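PDB 5UZ8: cadherin-23 from Mus musculus, which binds calcium through its cadherin repeats and probably serves cell adhesion and mechanotransduction in hearing. Local coordinates for residues 176-179 with 180-183; 163-166 with 167-170; 22-25 with 26-29; 74-77 with 78-82; 235-238 with 239-242. All blocks are in the same frame, centred on the assembly; numbering follows the deposited sequence.

From the N terminus, interaction 3 (22-25 with 26-29) rounds the turn that leads from strand 15-20 into strand 28-35, and interaction 4 (74-77 with 78-82) forms the calcium-binding loop before strand 81-89. The two touch in the same cadherin repeat, through G22 N and V74 O. In the middle repeat of the fragment, interaction 2 (163-166 with 167-170) closes the hairpin between strands 162-164 and 170-173; interaction 1 (176-179 with 180-183) follows as the calcium loop before strand 184-193. Interaction 5 (235-238 with 239-242) repeats the turn of interaction 3 in the fragment's last repeat. All five are local and in series; none nests or crosses.

Interaction 1 (176-179 with 180-183); sequences SLDR and EKKD. With CA (calcium ion), chain G; CA (calcium ion), chain F; GSH (glutathione), chain L.
D178 and E180 share a calcium ion with a bound glutathione, whose gamma-glutamyl carbonyl oxygen completes part of the metal shell. The ion lies 2.4 Å from D178 OD1 and 2.2 Å from E180 OE2; E127 and D218 add further oxygens. D178, R179 and E180 form the Asp-Arg-Glu motif of a cadherin repeat. E180 OE1 and OE2 both bind a second calcium ion, which makes this carboxylate a bridge. With CG anti to the backbone N (chi1 -178°), D178 places OD1 on the metal, where E180 N also meets it from above the carboxylate plane. OD2 instead receives glutathione N3 at 3.0 Å and, in one of two conformers of K181, NZ at 2.7 Å on the anti lone pair. R179 NH2 donates to E180 OE1 at 3.0 Å, the guanidinium and carboxylate planes being 67° apart; NE adds a weak bond and also reaches D215. A leucine in place of R179 would probably leave E180 OE1 and D215 without the guanidinium that bonds them beside the metal. The dense negative charge is thus likely to be balanced by two calcium ions and flanking cations, with glutathione adding a neutral carbonyl ligand.

Interaction 2 (163-166 with 167-170); sequences AINP and NTGD
N165 OD1 is held by two backbone amides, N167 N at 2.9 Å and T168 N at 3.0 Å, which reach it from opposite faces of the side-chain amide plane. Neither lies in that plane: the donors are tilted by 32° and 25°. N165 swings its CG anti to the backbone N (chi1 -177°), and this brings the amide back over the turn that follows. T168 OG1 lies close against N165 CB, at 3.2 Å, and, in an ST turn, accepts D170 N. The main chain of N165 joins in as well: its O takes G169 N at 3.0 Å, and its N donates to D170 O at 2.9 Å. The same D170 oxygen receives a CA-H...O contact from I164. I164 CD1 rests against G169 O at 3.8 Å, while its side chain packs further on V138, Y153 and L155. G169 takes backbone angles in which a side chain would jam against the preceding carbonyl. Further out, the carboxylate of D170 forms a salt bridge with R137, and G169 bonds through its backbone to V138. The turn at 165-169 closes the hairpin between strands 162-164 and 170-173, with the Asn-Pro-x-Thr-Gly pattern familiar from cadherin repeats. A leucine at N165 would probably leave the amides of N167 and T168 without their acceptor and set the turn free to shift. Side-chain oxygens of N165 and T168 thus accept three backbone amides of the turn, those of N167, T168 and D170.

Interaction 3 (22-25 with 26-29); sequences GATP and GTTL
T24 O is gripped twice by T27: the hydroxyl OG1 donates to it at 2.7 Å and the backbone N at 3.0 Å. The two donors come from one residue, so T27 clasps the carbonyl with side chain and main chain together. The hydroxyl can do this because OG1 stands beside the backbone N (chi1 -63°), leaving CG2 to turn the other way. Both donors approach slightly tilted from the carbonyl plane. The backbone bond closes a type II beta turn from T24 to T27, with P25 and G26 at its corner positions. Proline suits the first of these with its fixed phi. At G26 phi is positive, 92°, and a CB would clash with P25 O. T24 OG1 lies 3.2 Å from T27 OG1, the two side chains meeting at about a right angle. Beside the polar clasp lies a small apolar patch. A23 points its methyl group toward 26-29, where CB lies 4.2 Å from T27 CG2 and 4.4 Å from L29 CD2, both loose contacts. The turn carries the chain from strand 15-20 in one sheet of the repeat to strand 28-35 in the other. Backbone bonds from G26 and T27 to A70, and from L29 to V68, lay its far side along strand 66-70, while G22 bonds through its backbone to V74 in the loop before strand 81-89.

Interaction 4 (74-77 with 78-82); sequences VDYE and EVHWL. With CA (calcium ion), chain K; CA (calcium ion), chain J.
V74 leads into the calcium-binding loop of a cadherin repeat, whose Asp-Tyr-Glu stands where the Asp-Arg-Glu motif does in the next repeat, and it packs against V79 and L82. Its CG2 touches V79 CB at 3.7 Å and L82 CD1 at 4.2 Å, where I106 of strand 97-107 also lies. D75 follows with two tasks. Its O accepts both E78 N and V79 N, each at 2.8 Å, the first from above the carbonyl plane and the second nearly in line with the C=O bond. Its OD1 binds a calcium ion and, in an Asx turn, accepts E77 N, which meets it 64° out of the carboxylate plane. Y76, its CG anti to the backbone N (chi1 -177°), brings its ring back to H80 and lays one face on it in an offset stack, ring centroids 4.1 Å apart and planes at 20°. CZ of the tyrosine lies over the imidazole, displaced toward its rim, while Y76 N bonds to E21, another ligand of the metal. E77 then bends at chi2 to turn its carboxylate to two calcium ions. D108, D111 and D144 supply further ligands from the linker and the following repeat. E77 OE2 bridges the pair, 2.3 Å from one calcium ion and 2.6 Å from the other, while E77 OE1 sits in plane at the edge of the Y76 ring.

Interaction 5 (235-238 with 239-242); sequences NEPA and GTSV
T240 and P237 make the tight part of this contact: T240 OG1 donates to P237 O over 2.7 Å, lying in the carbonyl plane on a lone pair. A first torsion of -65° puts OG1 next to the backbone N, within range of that carbonyl. Its carbon neighbours close in as well, with E236 CB at 3.5 Å and P237 CD at 3.7 Å from T240 OG1, and the threonine and proline side chains crossing at about a right angle. The backbone is looser. T240 N lies 3.4 Å from P237 O, a weak bond with an angle of 133° at the hydrogen, and the same amide also bonds to T281 OG1 on strand 278-281. P237 to T240 nevertheless form a type II beta turn, here at the start of strand 241-244 in the beta sandwich of the last cadherin repeat of this fragment; the hydroxyl gives this carbonyl its shorter bond. A238 and G239 occupy the corners and form the solvent side. The methyl group of A238 points away from 239-242 overall. G239 takes a positive phi of 92°, where a side chain would strike A238 O. Past the turn, backbone bonds from G239 and T240 to T281, and from V242 to V279, set the chain beside strand 278-281, and V242 packs on T230 and V232 of strand 227-233.

Interaction 1 (176-179 with 180-183)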
# COMPACT_ATOMS: atom_id res chain seq x y z
N SER A 176 2.71 -19.70 -4.14
CA SER A 176 3.70 -19.58 -5.20
C SER A 176 3.16 -18.82 -6.43
O SER A 176 1.97 -18.90 -6.77
CB SER A 176 4.24 -20.95 -5.61
OG SER A 176 3.20 -21.76 -6.06
N LEU A 177 4.03 -18.06 -7.05
CA LEU A 177 3.71 -17.27 -8.20
C LEU A 177 4.02 -18.08 -9.47
O LEU A 177 4.73 -19.07 -9.43
CB LEU A 177 4.51 -15.97 -8.17
CG LEU A 177 4.28 -15.14 -6.89
CD1 LEU A 177 4.99 -13.80 -6.97
CD2 LEU A 177 2.81 -14.94 -6.53
N ASP A 178 3.44 -17.62 -10.57
CA ASP A 178 3.66 -18.18 -11.90
C ASP A 178 3.46 -17.07 -12.89
O ASP A 178 2.32 -16.66 -13.17
CB ASP A 178 2.70 -19.35 -12.12
CG ASP A 178 2.89 -20.03 -13.48
OD1 ASP A 178 3.79 -19.61 -14.26
OD2 ASP A 178 2.11 -20.97 -13.77
N ARG A 179 4.56 -16.58 -13.45
CA ARG A 179 4.43 -15.52 -14.47
C ARG A 179 3.48 -15.87 -15.62
O ARG A 179 2.79 -15.00 -16.19
CB ARG A 179 5.78 -15.16 -15.04
CG ARG A 179 5.73 -13.83 -15.79
CD ARG A 179 6.89 -13.72 -16.76
NE ARG A 179 6.73 -14.73 -17.79
CZ ARG A 179 5.93 -14.64 -18.85
NH1 ARG A 179 5.28 -13.51 -19.16
NH2 ARG A 179 5.84 -15.67 -19.68
N GLU A 180 3.50 -17.15 -15.99
CA GLU A 180 2.71 -17.60 -17.10
C GLU A 180 1.17 -17.54 -16.83
O GLU A 180 0.38 -17.48 -17.77
CB GLU A 180 3.11 -19.02 -17.48
CG GLU A 180 4.40 -19.13 -18.29
CD GLU A 180 5.66 -18.85 -17.51
OE1 GLU A 180 6.47 -18.01 -17.98
OE2 GLU A 180 5.88 -19.43 -16.44
N LYS A 181 0.78 -17.63 -15.56
CA LYS A 181 -0.62 -17.51 -15.12
C LYS A 181 -0.98 -16.02 -14.99
O LYS A 181 -1.97 -15.56 -15.51
CB LYS A 181 -0.83 -18.18 -13.74
CG LYS A 181 -0.98 -19.71 -13.72
CD LYS A 181 -1.30 -20.21 -12.31
CE LYS A 181 -1.09 -21.72 -12.12
NZ LYS A 181 0.34 -22.08 -12.04
N LYS A 182 -0.13 -15.27 -14.30
CA LYS A 182 -0.39 -13.85 -14.09
C LYS A 182 0.94 -13.15 -13.90
O LYS A 182 1.74 -13.54 -13.02
CB LYS A 182 -1.28 -13.66 -12.85
CG LYS A 182 -1.69 -12.23 -12.61
CD LYS A 182 -2.98 -12.08 -11.79
CE LYS A 182 -3.34 -10.60 -11.63
NZ LYS A 182 -4.68 -10.42 -11.00
N ASP A 183 1.20 -12.15 -14.72
CA ASP A 183 2.55 -11.57 -14.77
C ASP A 183 2.76 -10.32 -13.92
O ASP A 183 3.88 -9.83 -13.81
CB ASP A 183 3.03 -11.32 -16.21
CG ASP A 183 2.21 -10.29 -16.96
OD1 ASP A 183 1.28 -9.67 -16.42
OD2 ASP A 183 2.53 -10.09 -18.16
CA CA G . 6.00 -20.43 -14.44
CA CA F . 8.50 -18.72 -16.95
N1 GSH L . 3.13 -25.98 -11.42
CA1 GSH L . 4.43 -25.37 -11.62
C1 GSH L . 4.55 -24.16 -10.72
O11 GSH L . 3.55 -23.85 -10.03
O12 GSH L . 5.63 -23.52 -10.73
CB1 GSH L . 4.63 -24.95 -13.09
CG1 GSH L . 3.64 -23.86 -13.53
CD1 GSH L . 4.05 -23.26 -14.85
OE1 GSH L . 5.03 -22.53 -14.95
N2 GSH L . 3.25 -23.55 -15.88
CA2 GSH L . 3.37 -22.91 -17.17
C2 GSH L . 2.08 -22.25 -17.58
O2 GSH L . 1.83 -22.14 -18.76
CB2 GSH L . 3.82 -23.94 -18.20
SG2 GSH L . 5.46 -24.52 -17.75
N3 GSH L . 1.31 -21.77 -16.59
CA3 GSH L . 0.08 -21.04 -16.83
C3 GSH L . -1.14 -21.75 -16.27
O31 GSH L . -2.25 -21.24 -16.52
O32 GSH L . -1.00 -22.78 -15.56
O HOH W 1 5.64 -21.06 -12.09
O HOH W 2 1.66 -15.10 -10.65
O HOH W 3 5.80 -10.68 -18.33
O HOH W 4 1.27 -14.28 -18.34

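Interaction 2 (163-166 with 167-170)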
# COMPACT_ATOMS: atom_id res chain seq x y z
N ALA A 163 0.00 -11.43 1.28
CA ALA A 163 -0.55 -11.09 2.57
C ALA A 163 0.25 -9.95 3.17
O ALA A 163 1.42 -9.73 2.83
CB ALA A 163 -0.49 -12.28 3.51
N ILE A 164 -0.40 -9.20 4.03
CA ILE A 164 0.25 -8.08 4.69
C ILE A 164 0.20 -8.27 6.18
O ILE A 164 -0.80 -8.78 6.72
CB ILE A 164 -0.42 -6.72 4.33
CG1 ILE A 164 0.45 -5.54 4.77
CG2 ILE A 164 -1.82 -6.60 4.94
CD1 ILE A 164 0.13 -4.22 4.04
N ASN A 165 1.29 -7.92 6.86
CA ASN A 165 1.29 -7.94 8.31
C ASN A 165 0.59 -6.68 8.81
O ASN A 165 0.95 -5.57 8.45
CB ASN A 165 2.73 -8.08 8.84
CG ASN A 165 2.77 -8.16 10.33
OD1 ASN A 165 2.59 -7.16 10.98
ND2 ASN A 165 3.00 -9.39 10.92
N PRO A 166 -0.48 -6.83 9.60
CA PRO A 166 -1.24 -5.66 10.03
C PRO A 166 -0.47 -4.68 10.89
O PRO A 166 -0.92 -3.54 10.99
CB PRO A 166 -2.38 -6.27 10.86
CG PRO A 166 -2.54 -7.61 10.29
CD PRO A 166 -1.12 -8.08 10.07
N ASN A 167 0.63 -5.09 11.50
CA ASN A 167 1.45 -4.16 12.30
C ASN A 167 2.55 -3.48 11.49
O ASN A 167 2.66 -2.26 11.51
CB ASN A 167 2.10 -4.91 13.44
CG ASN A 167 1.09 -5.38 14.47
OD1 ASN A 167 0.25 -4.58 14.93
ND2 ASN A 167 1.15 -6.65 14.84
N THR A 168 3.33 -4.27 10.76
CA THR A 168 4.53 -3.74 10.09
C THR A 168 4.24 -3.16 8.73
O THR A 168 5.03 -2.36 8.21
CB THR A 168 5.60 -4.82 9.92
OG1 THR A 168 5.09 -5.87 9.07
CG2 THR A 168 6.01 -5.42 11.29
N GLY A 169 3.16 -3.61 8.09
CA GLY A 169 2.97 -3.31 6.67
C GLY A 169 3.84 -4.09 5.69
O GLY A 169 3.86 -3.74 4.51
N ASP A 170 4.51 -5.14 6.15
CA ASP A 170 5.26 -6.05 5.29
C ASP A 170 4.29 -6.85 4.44
O ASP A 170 3.40 -7.53 4.98
CB ASP A 170 6.09 -7.04 6.08
CG ASP A 170 7.39 -6.44 6.61
OD1 ASP A 170 7.91 -5.45 6.04
OD2 ASP A 170 7.89 -6.97 7.60

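Interaction 3 (22-25 with 26-29)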
# COMPACT_ATOMS: atom_id res chain seq x y z
N GLY A 22 -10.88 21.66 18.37
CA GLY A 22 -11.86 21.99 17.36
C GLY A 22 -13.12 22.67 17.85
O GLY A 22 -14.00 22.99 17.02
N ALA A 23 -13.25 22.88 19.16
CA ALA A 23 -14.38 23.59 19.73
C ALA A 23 -14.55 24.91 18.96
O ALA A 23 -13.58 25.69 18.80
CB ALA A 23 -14.13 23.88 21.20
N THR A 24 -15.74 25.14 18.47
CA THR A 24 -15.96 26.30 17.58
C THR A 24 -15.92 27.62 18.36
O THR A 24 -16.27 27.67 19.54
CB THR A 24 -17.30 26.17 16.81
OG1 THR A 24 -18.35 25.83 17.73
CG2 THR A 24 -17.22 25.12 15.73
N PRO A 25 -15.53 28.72 17.68
CA PRO A 25 -15.53 30.00 18.37
C PRO A 25 -16.88 30.30 19.01
O PRO A 25 -17.94 29.99 18.45
CB PRO A 25 -15.19 31.01 17.26
CG PRO A 25 -14.39 30.21 16.29
CD PRO A 25 -15.02 28.84 16.31
N GLY A 26 -16.84 30.89 20.21
CA GLY A 26 -18.06 31.14 20.99
C GLY A 26 -18.45 30.04 21.96
O GLY A 26 -19.28 30.27 22.81
N THR A 27 -17.87 28.85 21.83
CA THR A 27 -18.13 27.72 22.70
C THR A 27 -17.63 28.04 24.10
O THR A 27 -16.52 28.58 24.26
CB THR A 27 -17.42 26.46 22.20
OG1 THR A 27 -17.95 26.11 20.92
CG2 THR A 27 -17.62 25.24 23.16
N THR A 28 -18.46 27.74 25.10
CA THR A 28 -18.08 27.96 26.48
C THR A 28 -17.03 26.94 26.87
O THR A 28 -17.24 25.72 26.71
CB THR A 28 -19.29 27.87 27.43
OG1 THR A 28 -20.21 28.92 27.15
CG2 THR A 28 -18.85 27.96 28.88
N LEU A 29 -15.90 27.43 27.35
CA LEU A 29 -14.80 26.56 27.72
C LEU A 29 -14.75 26.32 29.23
O LEU A 29 -14.45 25.22 29.66
CB LEU A 29 -13.50 27.15 27.26
CG LEU A 29 -13.40 27.45 25.77
CD1 LEU A 29 -12.00 27.98 25.50
CD2 LEU A 29 -13.71 26.24 24.93

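Interaction 4 (74-77 with 78-82)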
# COMPACT_ATOMS: atom_id res chain seq x y z
N VAL A 74 -8.73 25.70 18.67
CA VAL A 74 -7.47 25.08 19.09
C VAL A 74 -7.31 23.71 18.42
O VAL A 74 -8.29 23.01 18.16
CB VAL A 74 -7.41 24.97 20.62
CG1 VAL A 74 -8.32 23.88 21.17
CG2 VAL A 74 -5.98 24.77 21.10
N ASP A 75 -6.06 23.40 18.13
CA ASP A 75 -5.64 22.17 17.48
C ASP A 75 -4.73 21.39 18.45
O ASP A 75 -3.65 21.86 18.80
CB ASP A 75 -4.86 22.55 16.22
CG ASP A 75 -4.39 21.33 15.41
OD1 ASP A 75 -4.70 20.17 15.75
OD2 ASP A 75 -3.69 21.55 14.41
N TYR A 76 -5.16 20.20 18.86
CA TYR A 76 -4.38 19.36 19.76
C TYR A 76 -3.02 19.06 19.15
O TYR A 76 -2.05 18.95 19.87
CB TYR A 76 -5.10 18.03 20.08
CG TYR A 76 -4.35 17.19 21.07
CD1 TYR A 76 -4.47 17.42 22.46
CD2 TYR A 76 -3.49 16.18 20.65
CE1 TYR A 76 -3.77 16.66 23.36
CE2 TYR A 76 -2.81 15.41 21.56
CZ TYR A 76 -2.94 15.66 22.90
OH TYR A 76 -2.24 14.89 23.78
N GLU A 77 -2.95 18.95 17.83
CA GLU A 77 -1.68 18.69 17.19
C GLU A 77 -0.69 19.87 17.30
O GLU A 77 0.49 19.67 17.03
CB GLU A 77 -1.87 18.21 15.75
CG GLU A 77 -2.32 16.77 15.63
CD GLU A 77 -3.70 16.45 16.21
OE1 GLU A 77 -3.73 15.60 17.10
OE2 GLU A 77 -4.76 16.99 15.78
N GLU A 78 -1.16 21.05 17.76
CA GLU A 78 -0.30 22.23 18.00
C GLU A 78 -0.21 22.60 19.48
O GLU A 78 0.83 23.07 19.93
CB GLU A 78 -0.84 23.44 17.23
CG GLU A 78 -0.80 23.29 15.72
CD GLU A 78 0.61 23.08 15.21
OE1 GLU A 78 1.57 23.48 15.90
OE2 GLU A 78 0.77 22.50 14.12
N VAL A 79 -1.30 22.42 20.21
CA VAL A 79 -1.43 22.91 21.59
C VAL A 79 -2.07 21.86 22.49
O VAL A 79 -3.16 21.39 22.19
CB VAL A 79 -2.32 24.16 21.61
CG1 VAL A 79 -2.60 24.65 23.02
CG2 VAL A 79 -1.73 25.25 20.72
N HIS A 80 -1.40 21.52 23.60
CA HIS A 80 -1.97 20.60 24.60
C HIS A 80 -2.65 21.28 25.78
O HIS A 80 -3.51 20.68 26.41
CB HIS A 80 -0.91 19.59 25.08
CG HIS A 80 -0.47 18.62 24.02
ND1 HIS A 80 0.58 17.74 24.22
CD2 HIS A 80 -0.94 18.38 22.78
CE1 HIS A 80 0.74 17.00 23.13
NE2 HIS A 80 -0.15 17.39 22.23
N TRP A 81 -2.25 22.52 26.11
CA TRP A 81 -2.78 23.24 27.25
C TRP A 81 -3.02 24.71 26.88
O TRP A 81 -2.18 25.34 26.26
CB TRP A 81 -1.79 23.16 28.43
CG TRP A 81 -1.73 21.78 29.00
CD1 TRP A 81 -0.90 20.79 28.62
CD2 TRP A 81 -2.57 21.23 30.02
NE1 TRP A 81 -1.16 19.63 29.34
CE2 TRP A 81 -2.19 19.89 30.21
CE3 TRP A 81 -3.61 21.77 30.81
CZ2 TRP A 81 -2.81 19.06 31.14
CZ3 TRP A 81 -4.24 20.93 31.75
CH2 TRP A 81 -3.84 19.60 31.90
N LEU A 82 -4.19 25.23 27.23
CA LEU A 82 -4.44 26.68 27.16
C LEU A 82 -4.44 27.18 28.60
O LEU A 82 -5.40 26.92 29.34
CB LEU A 82 -5.77 27.00 26.50
CG LEU A 82 -5.86 26.61 25.03
CD1 LEU A 82 -7.28 26.80 24.50
CD2 LEU A 82 -4.83 27.38 24.22
CA CA K . -6.27 18.55 15.08
CA CA J . -6.19 15.06 16.76
O HOH W 5 -5.35 18.20 12.94
O HOH W 6 -7.18 20.61 14.11

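Interaction 5 (235-238 with 239-242)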
# COMPACT_ATOMS: atom_id res chain seq x y z
N ASN A 235 12.98 -39.41 -55.88
CA ASN A 235 13.77 -38.72 -56.93
C ASN A 235 13.54 -37.22 -57.04
O ASN A 235 13.73 -36.65 -58.14
CB ASN A 235 13.52 -39.35 -58.32
CG ASN A 235 13.88 -40.79 -58.38
OD1 ASN A 235 14.92 -41.18 -57.88
ND2 ASN A 235 13.05 -41.60 -59.03
N GLU A 236 13.13 -36.58 -55.94
CA GLU A 236 13.05 -35.13 -55.90
C GLU A 236 14.43 -34.58 -55.54
O GLU A 236 15.18 -35.23 -54.82
CB GLU A 236 12.01 -34.67 -54.88
CG GLU A 236 10.57 -34.96 -55.27
CD GLU A 236 10.16 -34.22 -56.52
OE1 GLU A 236 9.77 -34.85 -57.52
OE2 GLU A 236 10.25 -32.98 -56.52
N PRO A 237 14.76 -33.38 -56.03
CA PRO A 237 16.08 -32.81 -55.74
C PRO A 237 16.31 -32.51 -54.26
O PRO A 237 15.35 -32.32 -53.52
CB PRO A 237 16.08 -31.50 -56.53
CG PRO A 237 14.64 -31.18 -56.71
CD PRO A 237 13.94 -32.49 -56.87
N ALA A 238 17.58 -32.40 -53.86
CA ALA A 238 17.92 -31.82 -52.56
C ALA A 238 17.25 -30.45 -52.46
O ALA A 238 17.06 -29.75 -53.48
CB ALA A 238 19.43 -31.69 -52.40
N GLY A 239 16.86 -30.10 -51.25
CA GLY A 239 16.19 -28.82 -50.99
C GLY A 239 14.68 -28.89 -51.08
O GLY A 239 14.02 -27.88 -50.89
N THR A 240 14.12 -30.07 -51.34
CA THR A 240 12.67 -30.20 -51.47
C THR A 240 12.03 -30.04 -50.08
O THR A 240 12.45 -30.68 -49.10
CB THR A 240 12.30 -31.57 -52.10
OG1 THR A 240 12.80 -31.59 -53.44
CG2 THR A 240 10.79 -31.79 -52.14
N SER A 241 11.02 -29.18 -49.99
CA SER A 241 10.29 -29.01 -48.72
C SER A 241 9.54 -30.26 -48.32
O SER A 241 8.91 -30.90 -49.16
CB SER A 241 9.31 -27.87 -48.84
OG SER A 241 10.06 -26.68 -48.90
N VAL A 242 9.59 -30.59 -47.04
CA VAL A 242 8.94 -31.80 -46.50
C VAL A 242 7.76 -31.42 -45.61
O VAL A 242 6.61 -31.86 -45.83
CB VAL A 242 9.95 -32.65 -45.72
CG1 VAL A 242 9.28 -33.86 -45.07
CG2 VAL A 242 11.08 -33.07 -46.65